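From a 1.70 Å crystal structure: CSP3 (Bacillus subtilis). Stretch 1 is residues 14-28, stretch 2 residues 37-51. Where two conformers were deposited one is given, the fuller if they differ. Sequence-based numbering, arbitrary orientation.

Stretch 1 14-28: DCMKACNHCFTKCLE
Stretch 2 (37-51) GCIRLDRECADICAL

Both stretches are α-helical. Residues 14-27 belong to a helix that begins earlier in the chain, and residues 37-51 lie within a helix that extends beyond the stretch at both ends. Across the two stretches phi lies between -77° and -52° and psi between -54° and -34°, typically near -63/-43, with N-to-O hydrogen bonds from each residue i to i-4. The helices run antiparallel, their N-to-C directions 155° apart (signed crossing angle -155°), and their axes approach to 8.4 Å. The register is set by CA-CA distances of 4.4 Å for M16 and A46, 4.8 Å for C19 and D42, and 5.2 Å for F23 and I39. The contact buries 664 Å², both sides summed, and no clear direct hydrogen bond crosses it, so packing dominates.

The tightest backbone approach is at A46, whose CB points toward the first helix and lies 4.1 Å from CB of C19 and 3.3 Å from OD1 of N20. The small methyl suits this place, where little room remains between the helices. M16 passes beside it with an extended side chain (chi1, chi2 and chi3 all t): its CG lies 3.8 Å from A46 O, and its SD reaches to 4.4 Å from A50 CB.

Cysteines gather alongside. C15 (t), C19 (m), C45 (t) and C49 (m) all direct CA-to-CB toward the opposing helix and bring their sulfurs together: C15 SG is 3.8 Å from C45 SG and 3.8 Å from C49 SG, while C19 SG is 3.7 Å from C45 SG. These separations are far too long for disulfides; the buried cysteine side chains meet in van der Waals contact.

D42 (chi1 m, chi2 -25°) brings a carboxylate into the middle of the buried contact. Its CB packs 3.5 Å from C19 O and 4.0 Å from F23 CB, and its OD2 lies 3.2 Å from SG of C22 (t). OD2 also comes within 3.3 Å of F23 N, but the angle is poor for a hydrogen bond, and that amide already donates to C19 O at 2.8 Å. A water links the helices nearby, donating to N20 OD1 at 2.7 Å and, weakly, to D42 O at 3.0 Å. The N20 side chain (chi1 m, chi2 -32°) starts away from the second helix, yet its end comes nearer, which lets OD1 accept from this water; its ND2 is satisfied elsewhere in the structure.

Toward the C-terminal end of the first stretch, I39 (m, t) is the hub and has the largest covered area of any residue here, 87 Å². Its branched side chain fills the space among three neighbours: CG2 lies 3.7 Å from F23 CE1, CG1 lies 3.5 Å from C26 CB, and CD1 lies 3.9 Å from L27 CD2. F23 (chi1 t, chi2 90°) meets I39 obliquely and also touches R43 CB, 4.4 Å from its CE1. C26 (m) completes this end, its SG 4.4 Å from C38 CB.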

ATOM      1  N   ASP B  14     -12.031  -8.496   6.551  1.00 14.66           N
ATOM      2  CA  ASP B  14     -12.725  -8.177   7.789  1.00 15.90           C
ATOM      3  C   ASP B  14     -11.826  -7.546   8.834  1.00 15.38           C
ATOM      4  O   ASP B  14     -12.250  -6.711   9.638  1.00 15.41           O
ATOM      5  CB  ASP B  14     -13.420  -9.456   8.363  1.00 17.72           C
ATOM      6  CG  ASP B  14     -14.590  -9.942   7.526  1.00 20.18           C
ATOM      7  OD1 ASP B  14     -15.074  -9.231   6.656  1.00 21.71           O
ATOM      8  OD2 ASP B  14     -15.071 -11.075   7.692  1.00 21.67           O
ATOM      9  N   CYS B  15     -10.582  -8.016   8.894  1.00 14.81           N
ATOM     10  CA  CYS B  15      -9.637  -7.506   9.851  1.00 15.01           C
ATOM     11  C   CYS B  15      -9.269  -6.042   9.490  1.00 14.93           C
ATOM     12  O   CYS B  15      -9.150  -5.195  10.354  1.00 14.98           O
ATOM     13  CB  CYS B  15      -8.440  -8.417   9.920  1.00 14.97           C
ATOM     14  SG  CYS B  15      -7.267  -7.954  11.192  1.00 16.12           S
ATOM     15  N   MET B  16      -9.027  -5.794   8.216  1.00 15.11           N
ATOM     16  CA  MET B  16      -8.772  -4.426   7.719  0.50 15.78           C
ATOM     17  C   MET B  16      -9.866  -3.500   8.132  1.00 16.18           C
ATOM     18  O   MET B  16      -9.614  -2.408   8.609  1.00 16.29           O
ATOM     19  CB  MET B  16      -8.651  -4.430   6.222  0.50 17.01           C
ATOM     20  CG  MET B  16      -8.003  -3.302   5.516  0.50 18.66           C
ATOM     21  SD  MET B  16      -8.276  -3.661   3.773  0.50 21.22           S
ATOM     22  CE  MET B  16      -8.049  -2.010   3.173  0.50 21.49           C
ATOM     23  N   LYS B  17     -11.106  -3.925   7.891  1.00 15.45           N
ATOM     24  CA  LYS B  17     -12.231  -3.118   8.264  1.00 16.23           C
ATOM     25  C   LYS B  17     -12.172  -2.794   9.755  1.00 15.82           C
ATOM     26  O   LYS B  17     -12.378  -1.687  10.176  1.00 16.02           O
ATOM     27  CB  LYS B  17     -13.531  -3.857   7.918  1.00 17.35           C
ATOM     28  CG  LYS B  17     -14.784  -3.123   8.294  1.00 19.69           C
ATOM     29  CD  LYS B  17     -16.023  -3.907   7.875  1.00 21.19           C
ATOM     30  CE  LYS B  17     -17.256  -3.127   8.280  1.00 23.51           C
ATOM     31  NZ  LYS B  17     -18.540  -3.857   8.069  1.00 25.25           N
ATOM     32  N   ALA B  18     -12.021  -3.829  10.567  1.00 14.91           N
ATOM     33  CA  ALA B  18     -12.057  -3.631  12.022  1.00 15.46           C
ATOM     34  C   ALA B  18     -10.929  -2.756  12.544  1.00 15.32           C
ATOM     35  O   ALA B  18     -11.132  -1.899  13.392  1.00 16.09           O
ATOM     36  CB  ALA B  18     -12.044  -5.000  12.736  1.00 15.22           C
ATOM     37  N   CYS B  19      -9.735  -2.978  12.013  1.00 14.40           N
ATOM     38  CA  CYS B  19      -8.541  -2.189  12.369  1.00 14.72           C
ATOM     39  C   CYS B  19      -8.675  -0.769  11.942  1.00 15.14           C
ATOM     40  O   CYS B  19      -8.382   0.159  12.730  1.00 15.93           O
ATOM     41  CB  CYS B  19      -7.246  -2.794  11.718  1.00 14.10           C
ATOM     42  SG  CYS B  19      -6.712  -4.318  12.556  1.00 14.96           S
ATOM     43  N   ASN B  20      -9.161  -0.546  10.714  1.00 14.62           N
ATOM     44  CA  ASN B  20      -9.378   0.852  10.264  1.00 15.65           C
ATOM     45  C   ASN B  20     -10.459   1.586  11.079  1.00 17.15           C
ATOM     46  O   ASN B  20     -10.341   2.755  11.391  1.00 18.13           O
ATOM     47  CB  ASN B  20      -9.707   0.896   8.767  1.00 15.35           C
ATOM     48  CG  ASN B  20      -8.504   0.664   7.892  1.00 14.65           C
ATOM     49  OD1 ASN B  20      -7.423   1.028   8.277  1.00 14.61           O
ATOM     50  ND2 ASN B  20      -8.685   0.051   6.710  1.00 14.21           N
ATOM     51  N   HIS B  21     -11.552   0.878  11.392  1.00 17.49           N
ATOM     52  CA  HIS B  21     -12.554   1.426  12.268  1.00 19.41           C
ATOM     53  C   HIS B  21     -12.033   1.760  13.662  1.00 19.81           C
ATOM     54  O   HIS B  21     -12.366   2.813  14.216  1.00 21.49           O
ATOM     55  CB  HIS B  21     -13.778   0.469  12.352  1.00 20.07           C
ATOM     56  CG  HIS B  21     -14.616   0.520  11.105  1.00 21.10           C
ATOM     57  ND1 HIS B  21     -15.602  -0.412  10.858  1.00 22.00           N
ATOM     58  CD2 HIS B  21     -14.593   1.329  10.003  1.00 22.01           C
ATOM     59  CE1 HIS B  21     -16.187  -0.161   9.701  1.00 22.39           C
ATOM     60  NE2 HIS B  21     -15.603   0.894   9.161  1.00 22.70           N
ATOM     61  N   CYS B  22     -11.270   0.856  14.233  1.00 18.78           N
ATOM     62  CA  CYS B  22     -10.674   1.047  15.536  1.00 19.48           C
ATOM     63  C   CYS B  22      -9.709   2.249  15.524  1.00 19.89           C
ATOM     64  O   CYS B  22      -9.708   3.085  16.429  1.00 21.18           O
ATOM     65  CB  CYS B  22      -9.950  -0.252  15.963  1.00 18.66           C
ATOM     66  SG  CYS B  22      -9.294  -0.306  17.637  1.00 20.32           S
ATOM     67  N   PHE B  23      -8.901   2.337  14.466  1.00 18.75           N
ATOM     68  CA  PHE B  23      -7.986   3.475  14.295  1.00 19.48           C
ATOM     69  C   PHE B  23      -8.688   4.794  14.407  1.00 21.40           C
ATOM     70  O   PHE B  23      -8.312   5.670  15.224  1.00 22.73           O
ATOM     71  CB  PHE B  23      -7.308   3.330  12.937  1.00 18.20           C
ATOM     72  CG  PHE B  23      -6.418   4.493  12.546  1.00 19.06           C
ATOM     73  CD1 PHE B  23      -5.070   4.500  12.897  1.00 19.04           C
ATOM     74  CD2 PHE B  23      -6.915   5.544  11.781  1.00 20.04           C
ATOM     75  CE1 PHE B  23      -4.241   5.530  12.500  1.00 20.12           C
ATOM     76  CE2 PHE B  23      -6.090   6.591  11.388  1.00 21.15           C
ATOM     77  CZ  PHE B  23      -4.745   6.587  11.768  1.00 21.19           C
ATOM     78  N   THR B  24      -9.729   4.968  13.612  1.00 21.76           N
ATOM     79  CA  THR B  24     -10.499   6.211  13.635  1.00 24.04           C
ATOM     80  C   THR B  24     -11.222   6.481  14.973  1.00 25.64           C
ATOM     81  O   THR B  24     -11.215   7.622  15.483  1.00 27.37           O
ATOM     82  CB  THR B  24     -11.543   6.230  12.488  1.00 24.25           C
ATOM     83  OG1 THR B  24     -10.844   5.924  11.293  1.00 23.80           O
ATOM     84  CG2 THR B  24     -12.158   7.560  12.296  1.00 26.45           C
ATOM     85  N   LYS B  25     -11.833   5.442  15.548  1.00 25.13           N
ATOM     86  CA  LYS B  25     -12.539   5.613  16.811  1.00 27.00           C
ATOM     87  C   LYS B  25     -11.561   5.957  17.942  1.00 27.80           C
ATOM     88  O   LYS B  25     -11.845   6.805  18.781  1.00 29.80           O
ATOM     89  CB  LYS B  25     -13.372   4.367  17.177  1.00 26.58           C
ATOM     90  CG  LYS B  25     -14.524   4.146  16.213  1.00 26.72           C
ATOM     91  CD  LYS B  25     -15.696   5.074  16.468  1.00 29.30           C
ATOM     92  CE  LYS B  25     -16.861   4.342  17.157  1.00 30.30           C
ATOM     93  NZ  LYS B  25     -18.063   5.212  17.264  1.00 32.87           N
ATOM     94  N   CYS B  26     -10.410   5.288  17.967  1.00 26.46           N
ATOM     95  CA  CYS B  26      -9.403   5.578  18.992  1.00 27.59           C
ATOM     96  C   CYS B  26      -8.907   6.996  18.899  1.00 29.39           C
ATOM     97  O   CYS B  26      -8.662   7.631  19.929  1.00 31.11           O
ATOM     98  CB  CYS B  26      -8.207   4.621  18.911  1.00 26.06           C
ATOM     99  SG  CYS B  26      -8.532   2.971  19.536  1.00 24.99           S
ATOM    100  N   LEU B  27      -8.737   7.497  17.680  1.00 29.08           N
ATOM    101  CA  LEU B  27      -8.287   8.885  17.508  1.00 31.28           C
ATOM    102  C   LEU B  27      -9.322   9.936  17.928  1.00 34.15           C
ATOM    103  O   LEU B  27      -8.928  10.980  18.419  1.00 36.57           O
ATOM    104  CB  LEU B  27      -7.828   9.147  16.064  1.00 30.32           C
ATOM    105  CG  LEU B  27      -6.448   8.529  15.786  1.00 28.84           C
ATOM    106  CD1 LEU B  27      -6.191   8.427  14.294  1.00 27.60           C
ATOM    107  CD2 LEU B  27      -5.351   9.358  16.453  1.00 30.61           C
ATOM    108  N   GLU B  28     -10.620   9.690  17.756  1.00 34.76           N
ATOM    109  CA  GLU B  28     -11.629  10.650  18.232  1.00 37.86           C
ATOM    110  C   GLU B  28     -11.758  10.511  19.738  1.00 39.11           C
ATOM    111  O   GLU B  28     -12.565  11.191  20.343  1.00 41.67           O
ATOM    112  CB  GLU B  28     -13.000  10.434  17.608  1.00 38.23           C
ATOM    113  CG  GLU B  28     -13.081  10.495  16.100  1.00 37.74           C
ATOM    114  CD  GLU B  28     -14.499  10.242  15.597  1.00 38.54           C
ATOM    115  OE1 GLU B  28     -15.429  11.057  15.889  1.00 41.27           O
ATOM    116  OE2 GLU B  28     -14.671   9.230  14.895  1.00 37.08           O
ATOM    117  N   GLY B  37      -0.588   2.714  21.335  1.00 29.63           N
ATOM    118  CA  GLY B  37      -0.126   1.413  20.851  1.00 27.91           C
ATOM    119  C   GLY B  37      -1.157   0.745  19.940  1.00 25.74           C
ATOM    120  O   GLY B  37      -0.787   0.127  18.921  1.00 24.28           O
ATOM    121  N   CYS B  38      -2.436   0.820  20.304  1.00 26.05           N
ATOM    122  CA  CYS B  38      -3.507   0.298  19.426  0.70 24.45           C
ATOM    123  C   CYS B  38      -3.586   1.013  18.106  1.00 23.09           C
ATOM    124  O   CYS B  38      -3.734   0.411  17.076  1.00 21.33           O
ATOM    125  CB  CYS B  38      -4.902   0.539  19.984  0.70 25.68           C
ATOM    126  SG  CYS B  38      -5.275  -0.272  21.495  0.70 28.43           S
ATOM    127  N   ILE B  39      -3.416   2.333  18.146  1.00 23.51           N
ATOM    128  CA  ILE B  39      -3.481   3.161  16.933  1.00 22.67           C
ATOM    129  C   ILE B  39      -2.358   2.771  15.989  1.00 21.58           C
ATOM    130  O   ILE B  39      -2.588   2.520  14.799  1.00 20.04           O
ATOM    131  CB  ILE B  39      -3.486   4.662  17.257  1.00 24.38           C
ATOM    132  CG1 ILE B  39      -4.834   5.034  17.925  1.00 25.22           C
ATOM    133  CG2 ILE B  39      -3.259   5.525  16.021  1.00 24.39           C
ATOM    134  CD1 ILE B  39      -4.774   6.286  18.748  1.00 27.54           C
ATOM    135  N   ARG B  40      -1.143   2.657  16.528  1.00 22.28           N
ATOM    136  CA  ARG B  40       0.004   2.246  15.710  1.00 21.79           C
ATOM    137  C   ARG B  40      -0.153   0.879  15.090  1.00 19.65           C
ATOM    138  O   ARG B  40       0.075   0.671  13.902  1.00 18.37           O
ATOM    139  CB  ARG B  40       1.283   2.238  16.539  1.00 23.69           C
ATOM    140  CG  ARG B  40       1.775   3.628  16.813  1.00 26.36           C
ATOM    141  CD  ARG B  40       2.974   3.539  17.758  1.00 28.72           C
ATOM    142  NE  ARG B  40       4.138   3.079  17.030  1.00 29.37           N
ATOM    143  CZ  ARG B  40       5.345   2.915  17.562  1.00 31.77           C
ATOM    144  NH1 ARG B  40       5.542   3.089  18.866  1.00 34.09           N
ATOM    145  NH2 ARG B  40       6.347   2.504  16.791  1.00 32.24           N
ATOM    146  N   LEU B  41      -0.502  -0.094  15.926  1.00 19.25           N
ATOM    147  CA  LEU B  41      -0.736  -1.454  15.407  1.00 17.82           C
ATOM    148  C   LEU B  41      -1.917  -1.573  14.460  1.00 16.61           C
ATOM    149  O   LEU B  41      -1.889  -2.373  13.511  1.00 15.31           O
ATOM    150  CB  LEU B  41      -0.861  -2.474  16.554  1.00 18.15           C
ATOM    151  CG  LEU B  41       0.493  -2.808  17.209  1.00 19.23           C
ATOM    152  CD1 LEU B  41       0.322  -3.498  18.528  1.00 20.17           C
ATOM    153  CD2 LEU B  41       1.314  -3.715  16.291  1.00 18.62           C
ATOM    154  N   ASP B  42      -2.969  -0.808  14.705  1.00 17.17           N
ATOM    155  CA  ASP B  42      -4.141  -0.807  13.784  1.00 16.72           C
ATOM    156  C   ASP B  42      -3.703  -0.402  12.381  1.00 16.14           C
ATOM    157  O   ASP B  42      -4.168  -0.977  11.380  1.00 15.25           O
ATOM    158  CB  ASP B  42      -5.211   0.192  14.213  1.00 18.15           C
ATOM    159  CG  ASP B  42      -6.061  -0.295  15.368  1.00 19.26           C
ATOM    160  OD1 ASP B  42      -6.188  -1.524  15.568  1.00 18.94           O
ATOM    161  OD2 ASP B  42      -6.620   0.596  16.071  1.00 21.58           O
ATOM    162  N   ARG B  43      -2.856   0.612  12.302  1.00 16.89           N
ATOM    163  CA  ARG B  43      -2.332   1.048  11.009  1.00 16.86           C
ATOM    164  C   ARG B  43      -1.498  -0.050  10.341  1.00 16.42           C
ATOM    165  O   ARG B  43      -1.721  -0.402   9.173  1.00 15.19           O
ATOM    166  CB  ARG B  43      -1.518   2.330  11.147  1.00 18.18           C
ATOM    167  CG  ARG B  43      -0.848   2.765   9.866  1.00 18.14           C
ATOM    168  CD  ARG B  43       0.086   3.914  10.063  1.00 19.84           C
ATOM    169  NE  ARG B  43       0.647   4.389   8.809  1.00 20.10           N
ATOM    170  CZ  ARG B  43       1.591   5.308   8.698  1.00 21.73           C
ATOM    171  NH1 ARG B  43       2.080   5.929   9.765  1.00 23.04           N
ATOM    172  NH2 ARG B  43       2.012   5.634   7.495  1.00 22.19           N
ATOM    173  N   GLU B  44      -0.584  -0.645  11.114  1.00 17.47           N
ATOM    174  CA  GLU B  44       0.289  -1.673  10.575  1.00 18.36           C
ATOM    175  C   GLU B  44      -0.486  -2.905  10.123  1.00 16.36           C
ATOM    176  O   GLU B  44      -0.198  -3.525   9.068  1.00 15.67           O
ATOM    177  CB  GLU B  44       1.359  -2.045  11.674  1.00 20.81           C
ATOM    178  CG  GLU B  44       2.352  -0.932  11.834  1.00 24.82           C
ATOM    179  CD  GLU B  44       3.575  -1.437  12.573  1.00 27.94           C
ATOM    180  OE1 GLU B  44       3.912  -2.623  12.430  1.00 31.85           O
ATOM    181  OE2 GLU B  44       4.161  -0.655  13.353  1.00 31.98           O
ATOM    182  N   CYS B  45      -1.491  -3.279  10.934  1.00 15.98           N
ATOM    183  CA  CYS B  45      -2.241  -4.517  10.683  1.00 15.35           C
ATOM    184  C   CYS B  45      -3.173  -4.353   9.475  1.00 14.91           C
ATOM    185  O   CYS B  45      -3.160  -5.186   8.566  1.00 14.06           O
ATOM    186  CB  CYS B  45      -3.022  -4.866  11.919  1.00 15.96           C
ATOM    187  SG  CYS B  45      -3.853  -6.455  11.771  1.00 16.64           S
ATOM    188  N   ALA B  46      -3.837  -3.216   9.398  1.00 15.32           N
ATOM    189  CA  ALA B  46      -4.671  -2.922   8.193  1.00 15.55           C
ATOM    190  C   ALA B  46      -3.840  -2.937   6.912  1.00 15.92           C
ATOM    191  O   ALA B  46      -4.237  -3.500   5.865  1.00 15.64           O
ATOM    192  CB  ALA B  46      -5.337  -1.589   8.317  1.00 16.39           C
ATOM    193  N   ASP B  47      -2.645  -2.360   6.987  1.00 16.74           N
ATOM    194  CA  ASP B  47      -1.762  -2.326   5.818  1.00 17.42           C
ATOM    195  C   ASP B  47      -1.286  -3.710   5.381  1.00 16.30           C
ATOM    196  O   ASP B  47      -1.256  -4.042   4.177  1.00 15.52           O
ATOM    197  CB  ASP B  47      -0.561  -1.373   6.047  1.00 19.68           C
ATOM    198  CG  ASP B  47      -0.962   0.112   6.169  1.00 22.24           C
ATOM    199  OD1 ASP B  47      -2.133   0.526   5.929  1.00 23.84           O
ATOM    200  OD2 ASP B  47      -0.045   0.923   6.434  1.00 25.61           O
ATOM    201  N   ILE B  48      -0.851  -4.536   6.330  1.00 15.14           N
ATOM    202  CA  ILE B  48      -0.367  -5.863   5.970  1.00 14.63           C
ATOM    203  C   ILE B  48      -1.498  -6.757   5.494  1.00 13.33           C
ATOM    204  O   ILE B  48      -1.270  -7.650   4.680  1.00 12.89           O
ATOM    205  CB  ILE B  48       0.461  -6.546   7.108  1.00 15.26           C
ATOM    206  CG1 ILE B  48       1.223  -7.795   6.659  1.00 15.81           C
ATOM    207  CG2 ILE B  48      -0.385  -6.990   8.283  1.00 14.93           C
ATOM    208  CD1 ILE B  48       2.368  -7.517   5.712  1.00 17.10           C
ATOM    209  N   CYS B  49      -2.686  -6.578   6.068  1.00 12.99           N
ATOM    210  CA  CYS B  49      -3.819  -7.367   5.619  1.00 12.88           C
ATOM    211  C   CYS B  49      -4.132  -7.072   4.142  1.00 12.68           C
ATOM    212  O   CYS B  49      -4.371  -8.018   3.374  1.00 12.33           O
ATOM    213  CB  CYS B  49      -5.100  -7.098   6.452  1.00 13.26           C
ATOM    214  SG  CYS B  49      -5.086  -7.913   8.067  1.00 14.84           S
ATOM    215  N   ALA B  50      -4.074  -5.798   3.763  1.00 13.05           N
ATOM    216  CA  ALA B  50      -4.259  -5.425   2.370  1.00 13.51           C
ATOM    217  C   ALA B  50      -3.181  -6.112   1.492  1.00 13.72           C
ATOM    218  O   ALA B  50      -3.449  -6.592   0.376  1.00 13.57           O
ATOM    219  CB  ALA B  50      -4.197  -3.932   2.226  1.00 14.47           C
ATOM    220  N   LEU B  51      -1.923  -6.100   1.962  1.00 13.44           N
ATOM    221  CA  LEU B  51      -0.860  -6.755   1.193  1.00 14.07           C
ATOM    222  C   LEU B  51      -1.078  -8.267   1.019  1.00 13.22           C
ATOM    223  O   LEU B  51      -0.771  -8.858  -0.037  1.00 13.30           O
ATOM    224  CB  LEU B  51       0.513  -6.505   1.852  1.00 15.39           C
ATOM    225  CG  LEU B  51       1.733  -7.072   1.120  1.00 17.04           C
ATOM    226  CD1 LEU B  51       1.999  -6.280  -0.125  1.00 18.58           C
ATOM    227  CD2 LEU B  51       2.983  -7.043   2.015  1.00 18.36           C
TER
HETATM  228  O   HOH W   1      -5.725   1.393  10.405  1.00 19.92           O